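Local coordinates for shikimate dehydrogenase (NADP(+)) (Thermus thermophilus, PDB 2D5C), which catalyses the reversible NADPH-linked reduction of 3-dehydroshikimate to shikimate, the fourth step of the seven-step chorismate pathway, at residues G112-A124 / L166-T179. Numbering follows the deposited sequence.
Sequences GIPLKGPALVLGA and LEKAREARLLVNAT
Leu120 and Leu122 zip onto Leu174, Val176 and Ala178 through backbone hydrogen bonds, pairing strands 119-122 and 174-177 as central neighbours in the parallel sheet of the Rossmann-type NADP(+)-binding domain. The parallel assignment rests on a 13° angle between the strand directions and on Leu120 bonding to both neighbours of Leu175, its N to Leu174 O (2.8 Å) and its O from Val176 N; Leu122 does the same around Asn177, with Leu122 N to Val176 O nearly straight (175°) and Ala178 N to Leu122 O. Pro118 O starts the series with Arg173 N (2.8 Å) and, weakly, Leu174 N.

Apolar contacts fill both faces. On one, Leu120 and Leu175 run side by side, and Leu120 CD2 presses on Ala169 CB (3.6 Å) of the 3-10 segment 166-171. Leu122 has CG anti to its carbonyl carbon (chi1 -55°), which carries CD2 to Leu166 CD1 (3.8 Å) and leaves CG against Leu175 CD1. Cutting this side chain back to an alanine is likely to open a gap between Leu166 CD1 and Leu175 CD1, both of which pack on Leu122 CD2. On the other face, Ala119 CB meets Leu174 CB, while helix 126-137 covers Val121 and Val176.

Past the strands, Gly123 belongs to the NADP(+) site; a CB there would clash with Ala178 O. Asn177 OD1 closes an Asx turn beside it, accepting Thr179 N from above its carbonyl plane and Thr179 OG1 in that plane, on a lone pair, at 2.7 Å.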
ATOM      1  N   GLY A 112      27.912  -0.737  13.814  1.00 36.67           N
ATOM      2  CA  GLY A 112      28.769   0.107  14.623  1.00 36.37           C
ATOM      3  C   GLY A 112      29.592   1.060  13.785  1.00 36.20           C
ATOM      4  O   GLY A 112      30.648   1.529  14.214  1.00 33.52           O
ATOM      5  N   ILE A 113      29.121   1.347  12.577  1.00 33.42           N
ATOM      6  CA  ILE A 113      29.834   2.266  11.703  1.00 33.16           C
ATOM      7  C   ILE A 113      29.431   3.670  12.131  1.00 36.19           C
ATOM      8  O   ILE A 113      28.267   4.046  12.024  1.00 36.04           O
ATOM      9  CB  ILE A 113      29.443   2.046  10.231  1.00 36.68           C
ATOM     10  CG1 ILE A 113      29.603   0.568   9.861  1.00 37.41           C
ATOM     11  CG2 ILE A 113      30.307   2.922   9.326  1.00 36.45           C
ATOM     12  CD1 ILE A 113      31.033   0.069   9.874  1.00 40.82           C
ATOM     13  N   PRO A 114      30.388   4.466  12.625  1.00 41.24           N
ATOM     14  CA  PRO A 114      30.089   5.828  13.067  1.00 43.05           C
ATOM     15  C   PRO A 114      29.617   6.749  11.945  1.00 43.21           C
ATOM     16  O   PRO A 114      30.159   6.730  10.841  1.00 39.72           O
ATOM     17  CB  PRO A 114      31.409   6.284  13.679  1.00 43.09           C
ATOM     18  CG  PRO A 114      32.413   5.586  12.853  1.00 40.83           C
ATOM     19  CD  PRO A 114      31.834   4.195  12.717  1.00 45.03           C
ATOM     20  N   LEU A 115      28.597   7.549  12.234  1.00 38.67           N
ATOM     21  CA  LEU A 115      28.082   8.472  11.240  1.00 41.92           C
ATOM     22  C   LEU A 115      28.988   9.685  11.191  1.00 43.23           C
ATOM     23  O   LEU A 115      28.623  10.770  11.637  1.00 50.38           O
ATOM     24  CB  LEU A 115      26.648   8.880  11.576  1.00 38.05           C
ATOM     25  CG  LEU A 115      25.606   7.804  11.262  1.00 40.41           C
ATOM     26  CD1 LEU A 115      24.238   8.234  11.783  1.00 42.16           C
ATOM     27  CD2 LEU A 115      25.560   7.568   9.755  1.00 41.84           C
ATOM     28  N   LYS A 116      30.183   9.482  10.650  1.00 43.56           N
ATOM     29  CA  LYS A 116      31.161  10.546  10.536  1.00 43.24           C
ATOM     30  C   LYS A 116      31.620  10.699   9.097  1.00 39.10           C
ATOM     31  O   LYS A 116      31.946   9.718   8.427  1.00 39.63           O
ATOM     32  CB  LYS A 116      32.365  10.255  11.437  1.00 48.89           C
ATOM     33  CG  LYS A 116      31.997  10.088  12.903  1.00 51.54           C
ATOM     34  CD  LYS A 116      33.173  10.383  13.817  1.00 53.94           C
ATOM     35  CE  LYS A 116      32.724  10.467  15.270  1.00 53.61           C
ATOM     36  NZ  LYS A 116      33.744  11.136  16.129  1.00 60.38           N
ATOM     37  N   GLY A 117      31.632  11.940   8.625  1.00 38.76           N
ATOM     38  CA  GLY A 117      32.066  12.213   7.270  1.00 33.59           C
ATOM     39  C   GLY A 117      33.458  12.804   7.276  1.00 28.99           C
ATOM     40  O   GLY A 117      34.105  12.859   8.328  1.00 34.35           O
ATOM     41  N   PRO A 118      33.964  13.250   6.120  1.00 28.05           N
ATOM     42  CA  PRO A 118      33.281  13.217   4.822  1.00 24.09           C
ATOM     43  C   PRO A 118      33.029  11.776   4.400  1.00 24.70           C
ATOM     44  O   PRO A 118      33.879  10.909   4.600  1.00 24.31           O
ATOM     45  CB  PRO A 118      34.283  13.895   3.888  1.00 29.04           C
ATOM     46  CG  PRO A 118      35.063  14.782   4.792  1.00 30.85           C
ATOM     47  CD  PRO A 118      35.265  13.921   6.002  1.00 26.52           C
ATOM     48  N   ALA A 119      31.860  11.531   3.819  1.00 20.99           N
ATOM     49  CA  ALA A 119      31.490  10.200   3.348  1.00 19.58           C
ATOM     50  C   ALA A 119      31.538  10.246   1.825  1.00 21.74           C
ATOM     51  O   ALA A 119      30.851  11.057   1.211  1.00 26.12           O
ATOM     52  CB  ALA A 119      30.079   9.866   3.814  1.00 23.94           C
ATOM     53  N   LEU A 120      32.354   9.384   1.216  1.00 19.64           N
ATOM     54  CA  LEU A 120      32.467   9.350  -0.246  1.00 21.22           C
ATOM     55  C   LEU A 120      31.735   8.143  -0.817  1.00 18.63           C
ATOM     56  O   LEU A 120      32.020   6.999  -0.465  1.00 21.42           O
ATOM     57  CB  LEU A 120      33.938   9.303  -0.676  1.00 18.81           C
ATOM     58  CG  LEU A 120      34.215   9.048  -2.171  1.00 22.80           C
ATOM     59  CD1 LEU A 120      33.578  10.131  -3.048  1.00 20.13           C
ATOM     60  CD2 LEU A 120      35.714   8.993  -2.393  1.00 20.97           C
ATOM     61  N   VAL A 121      30.783   8.412  -1.697  1.00 18.31           N
ATOM     62  CA  VAL A 121      30.008   7.366  -2.342  1.00 19.70           C
ATOM     63  C   VAL A 121      30.577   7.182  -3.752  1.00 18.28           C
ATOM     64  O   VAL A 121      30.641   8.133  -4.531  1.00 18.41           O
ATOM     65  CB  VAL A 121      28.521   7.759  -2.433  1.00 17.37           C
ATOM     66  CG1 VAL A 121      27.706   6.602  -3.057  1.00 16.49           C
ATOM     67  CG2 VAL A 121      27.991   8.109  -1.027  1.00 20.78           C
ATOM     68  N   LEU A 122      31.049   5.977  -4.042  1.00 18.83           N
ATOM     69  CA  LEU A 122      31.583   5.688  -5.360  1.00 20.06           C
ATOM     70  C   LEU A 122      30.443   5.109  -6.184  1.00 16.02           C
ATOM     71  O   LEU A 122      29.873   4.082  -5.816  1.00 21.94           O
ATOM     72  CB  LEU A 122      32.720   4.673  -5.269  1.00 19.37           C
ATOM     73  CG  LEU A 122      33.877   5.035  -4.336  1.00 17.69           C
ATOM     74  CD1 LEU A 122      34.898   3.893  -4.435  1.00 19.64           C
ATOM     75  CD2 LEU A 122      34.514   6.380  -4.704  1.00 19.89           C
ATOM     76  N   GLY A 123      30.111   5.774  -7.289  1.00 17.96           N
ATOM     77  CA  GLY A 123      29.033   5.302  -8.135  1.00 20.89           C
ATOM     78  C   GLY A 123      27.819   6.185  -7.945  1.00 25.86           C
ATOM     79  O   GLY A 123      27.350   6.346  -6.820  1.00 23.92           O
ATOM     80  N   ALA A 124      27.322   6.778  -9.027  1.00 25.30           N
ATOM     81  CA  ALA A 124      26.158   7.649  -8.910  1.00 26.05           C
ATOM     82  C   ALA A 124      24.931   7.117  -9.644  1.00 30.07           C
ATOM     83  O   ALA A 124      24.138   7.889 -10.189  1.00 27.77           O
ATOM     84  CB  ALA A 124      26.497   9.071  -9.381  1.00 22.68           C
ATOM     85  N   LEU A 166      38.505  11.118  -7.930  1.00 26.96           N
ATOM     86  CA  LEU A 166      38.731   9.914  -7.142  1.00 23.59           C
ATOM     87  C   LEU A 166      39.804   9.941  -6.050  1.00 26.28           C
ATOM     88  O   LEU A 166      39.655   9.261  -5.029  1.00 29.46           O
ATOM     89  CB  LEU A 166      38.995   8.735  -8.076  1.00 27.79           C
ATOM     90  CG  LEU A 166      38.964   7.348  -7.434  1.00 20.27           C
ATOM     91  CD1 LEU A 166      37.574   7.058  -6.884  1.00 29.87           C
ATOM     92  CD2 LEU A 166      39.335   6.304  -8.480  1.00 25.71           C
ATOM     93  N   GLU A 167      40.866  10.720  -6.239  1.00 25.98           N
ATOM     94  CA  GLU A 167      41.940  10.750  -5.238  1.00 25.82           C
ATOM     95  C   GLU A 167      41.532  11.353  -3.898  1.00 27.14           C
ATOM     96  O   GLU A 167      42.237  11.199  -2.902  1.00 28.27           O
ATOM     97  CB  GLU A 167      43.187  11.459  -5.786  1.00 28.50           C
ATOM     98  CG  GLU A 167      43.104  12.974  -5.913  1.00 27.34           C
ATOM     99  CD  GLU A 167      42.721  13.446  -7.303  1.00 32.03           C
ATOM    100  OE1 GLU A 167      42.874  14.656  -7.574  1.00 35.86           O
ATOM    101  OE2 GLU A 167      42.261  12.619  -8.124  1.00 40.12           O
ATOM    102  N   LYS A 168      40.384  12.017  -3.863  1.00 29.30           N
ATOM    103  CA  LYS A 168      39.901  12.597  -2.616  1.00 25.82           C
ATOM    104  C   LYS A 168      39.479  11.483  -1.665  1.00 24.92           C
ATOM    105  O   LYS A 168      39.180  11.742  -0.498  1.00 26.22           O
ATOM    106  CB  LYS A 168      38.723  13.528  -2.886  1.00 26.39           C
ATOM    107  CG  LYS A 168      39.138  14.876  -3.452  1.00 33.64           C
ATOM    108  CD  LYS A 168      39.780  15.747  -2.380  1.00 41.87           C
ATOM    109  CE  LYS A 168      38.767  16.121  -1.305  1.00 47.70           C
ATOM    110  NZ  LYS A 168      39.332  17.077  -0.312  1.00 54.74           N
ATOM    111  N   ALA A 169      39.451  10.246  -2.159  1.00 21.20           N
ATOM    112  CA  ALA A 169      39.065   9.117  -1.315  1.00 21.45           C
ATOM    113  C   ALA A 169      40.027   9.002  -0.124  1.00 25.49           C
ATOM    114  O   ALA A 169      39.668   8.474   0.924  1.00 23.97           O
ATOM    115  CB  ALA A 169      39.078   7.803  -2.128  1.00 24.93           C
ATOM    116  N   ARG A 170      41.248   9.498  -0.293  1.00 24.24           N
ATOM    117  CA  ARG A 170      42.243   9.431   0.782  1.00 26.61           C
ATOM    118  C   ARG A 170      41.859  10.312   1.958  1.00 30.26           C
ATOM    119  O   ARG A 170      42.363  10.122   3.070  1.00 30.38           O
ATOM    120  CB  ARG A 170      43.624   9.846   0.258  1.00 30.10           C
ATOM    121  CG  ARG A 170      44.225   8.857  -0.731  1.00 34.13           C
ATOM    122  CD  ARG A 170      45.506   9.385  -1.375  1.00 44.44           C
ATOM    123  NE  ARG A 170      45.319  10.708  -1.972  1.00 51.51           N
ATOM    124  CZ  ARG A 170      46.132  11.243  -2.879  1.00 56.75           C
ATOM    125  NH1 ARG A 170      47.191  10.567  -3.306  1.00 62.25           N
ATOM    126  NH2 ARG A 170      45.894  12.462  -3.352  1.00 56.68           N
ATOM    127  N   GLU A 171      40.964  11.267   1.717  1.00 28.01           N
ATOM    128  CA  GLU A 171      40.522  12.182   2.766  1.00 30.05           C
ATOM    129  C   GLU A 171      39.135  11.868   3.322  1.00 30.92           C
ATOM    130  O   GLU A 171      38.646  12.564   4.210  1.00 29.37           O
ATOM    131  CB  GLU A 171      40.543  13.614   2.242  1.00 34.36           C
ATOM    132  CG  GLU A 171      41.923  14.078   1.831  1.00 44.10           C
ATOM    133  CD  GLU A 171      41.876  15.258   0.890  1.00 53.68           C
ATOM    134  OE1 GLU A 171      41.198  16.253   1.222  1.00 57.41           O
ATOM    135  OE2 GLU A 171      42.521  15.191  -0.178  1.00 58.33           O
ATOM    136  N   ALA A 172      38.496  10.829   2.803  1.00 22.85           N
ATOM    137  CA  ALA A 172      37.170  10.459   3.286  1.00 24.60           C
ATOM    138  C   ALA A 172      37.308   9.637   4.560  1.00 27.29           C
ATOM    139  O   ALA A 172      38.339   8.995   4.773  1.00 27.93           O
ATOM    140  CB  ALA A 172      36.435   9.643   2.229  1.00 26.76           C
ATOM    141  N   ARG A 173      36.276   9.667   5.400  1.00 24.59           N
ATOM    142  CA  ARG A 173      36.266   8.894   6.642  1.00 23.52           C
ATOM    143  C   ARG A 173      35.350   7.692   6.498  1.00 22.72           C
ATOM    144  O   ARG A 173      35.454   6.718   7.248  1.00 32.33           O
ATOM    145  CB  ARG A 173      35.813   9.762   7.820  1.00 27.01           C
ATOM    146  CG  ARG A 173      36.920  10.650   8.336  1.00 37.06           C
ATOM    147  CD  ARG A 173      38.049   9.809   8.937  1.00 46.44           C
ATOM    148  NE  ARG A 173      39.347  10.473   8.835  1.00 53.18           N
ATOM    149  CZ  ARG A 173      40.193  10.319   7.820  1.00 57.51           C
ATOM    150  NH1 ARG A 173      39.892   9.515   6.808  1.00 56.23           N
ATOM    151  NH2 ARG A 173      41.344  10.979   7.810  1.00 63.98           N
ATOM    152  N   LEU A 174      34.433   7.770   5.538  1.00 24.01           N
ATOM    153  CA  LEU A 174      33.515   6.679   5.259  1.00 22.04           C
ATOM    154  C   LEU A 174      33.524   6.527   3.743  1.00 25.47           C
ATOM    155  O   LEU A 174      33.256   7.481   3.021  1.00 21.30           O
ATOM    156  CB  LEU A 174      32.100   7.009   5.720  1.00 23.18           C
ATOM    157  CG  LEU A 174      31.041   5.969   5.342  1.00 26.91           C
ATOM    158  CD1 LEU A 174      31.405   4.609   5.942  1.00 28.27           C
ATOM    159  CD2 LEU A 174      29.681   6.433   5.825  1.00 27.82           C
ATOM    160  N   LEU A 175      33.838   5.333   3.268  1.00 24.57           N
ATOM    161  CA  LEU A 175      33.888   5.085   1.836  1.00 21.79           C
ATOM    162  C   LEU A 175      32.869   3.996   1.516  1.00 24.74           C
ATOM    163  O   LEU A 175      32.881   2.933   2.133  1.00 24.55           O
ATOM    164  CB  LEU A 175      35.309   4.628   1.467  1.00 24.11           C
ATOM    165  CG  LEU A 175      35.679   4.358   0.018  1.00 29.78           C
ATOM    166  CD1 LEU A 175      35.440   5.594  -0.844  1.00 33.40           C
ATOM    167  CD2 LEU A 175      37.149   3.943  -0.009  1.00 28.31           C
ATOM    168  N   VAL A 176      31.982   4.254   0.555  1.00 18.74           N
ATOM    169  CA  VAL A 176      30.967   3.271   0.200  1.00 16.61           C
ATOM    170  C   VAL A 176      31.052   2.893  -1.271  1.00 21.36           C
ATOM    171  O   VAL A 176      31.016   3.765  -2.139  1.00 20.18           O
ATOM    172  CB  VAL A 176      29.526   3.813   0.466  1.00 18.81           C
ATOM    173  CG1 VAL A 176      28.494   2.762   0.103  1.00 21.16           C
ATOM    174  CG2 VAL A 176      29.372   4.203   1.926  1.00 21.27           C
ATOM    175  N   ASN A 177      31.202   1.608  -1.560  1.00 19.66           N
ATOM    176  CA  ASN A 177      31.227   1.221  -2.966  1.00 20.38           C
ATOM    177  C   ASN A 177      29.813   0.953  -3.442  1.00 25.28           C
ATOM    178  O   ASN A 177      29.184  -0.011  -3.010  1.00 21.27           O
ATOM    179  CB  ASN A 177      32.059  -0.035  -3.218  1.00 19.09           C
ATOM    180  CG  ASN A 177      31.949  -0.499  -4.661  1.00 22.25           C
ATOM    181  OD1 ASN A 177      31.990   0.322  -5.585  1.00 20.93           O
ATOM    182  ND2 ASN A 177      31.817  -1.808  -4.864  1.00 23.07           N
ATOM    183  N   ALA A 178      29.326   1.826  -4.324  1.00 18.74           N
ATOM    184  CA  ALA A 178      27.996   1.694  -4.899  1.00 24.54           C
ATOM    185  C   ALA A 178      28.135   1.492  -6.408  1.00 29.58           C
ATOM    186  O   ALA A 178      27.217   1.785  -7.177  1.00 28.19           O
ATOM    187  CB  ALA A 178      27.150   2.951  -4.589  1.00 22.72           C
ATOM    188  N   THR A 179      29.300   1.006  -6.836  1.00 27.29           N
ATOM    189  CA  THR A 179      29.513   0.728  -8.254  1.00 29.75           C
ATOM    190  C   THR A 179      29.361  -0.783  -8.361  1.00 30.52           C
ATOM    191  O   THR A 179      29.249  -1.473  -7.349  1.00 29.39           O
ATOM    192  CB  THR A 179      30.948   1.069  -8.739  1.00 27.03           C
ATOM    193  OG1 THR A 179      31.871   0.090  -8.236  1.00 24.89           O
ATOM    194  CG2 THR A 179      31.371   2.455  -8.281  1.00 25.03           C
TER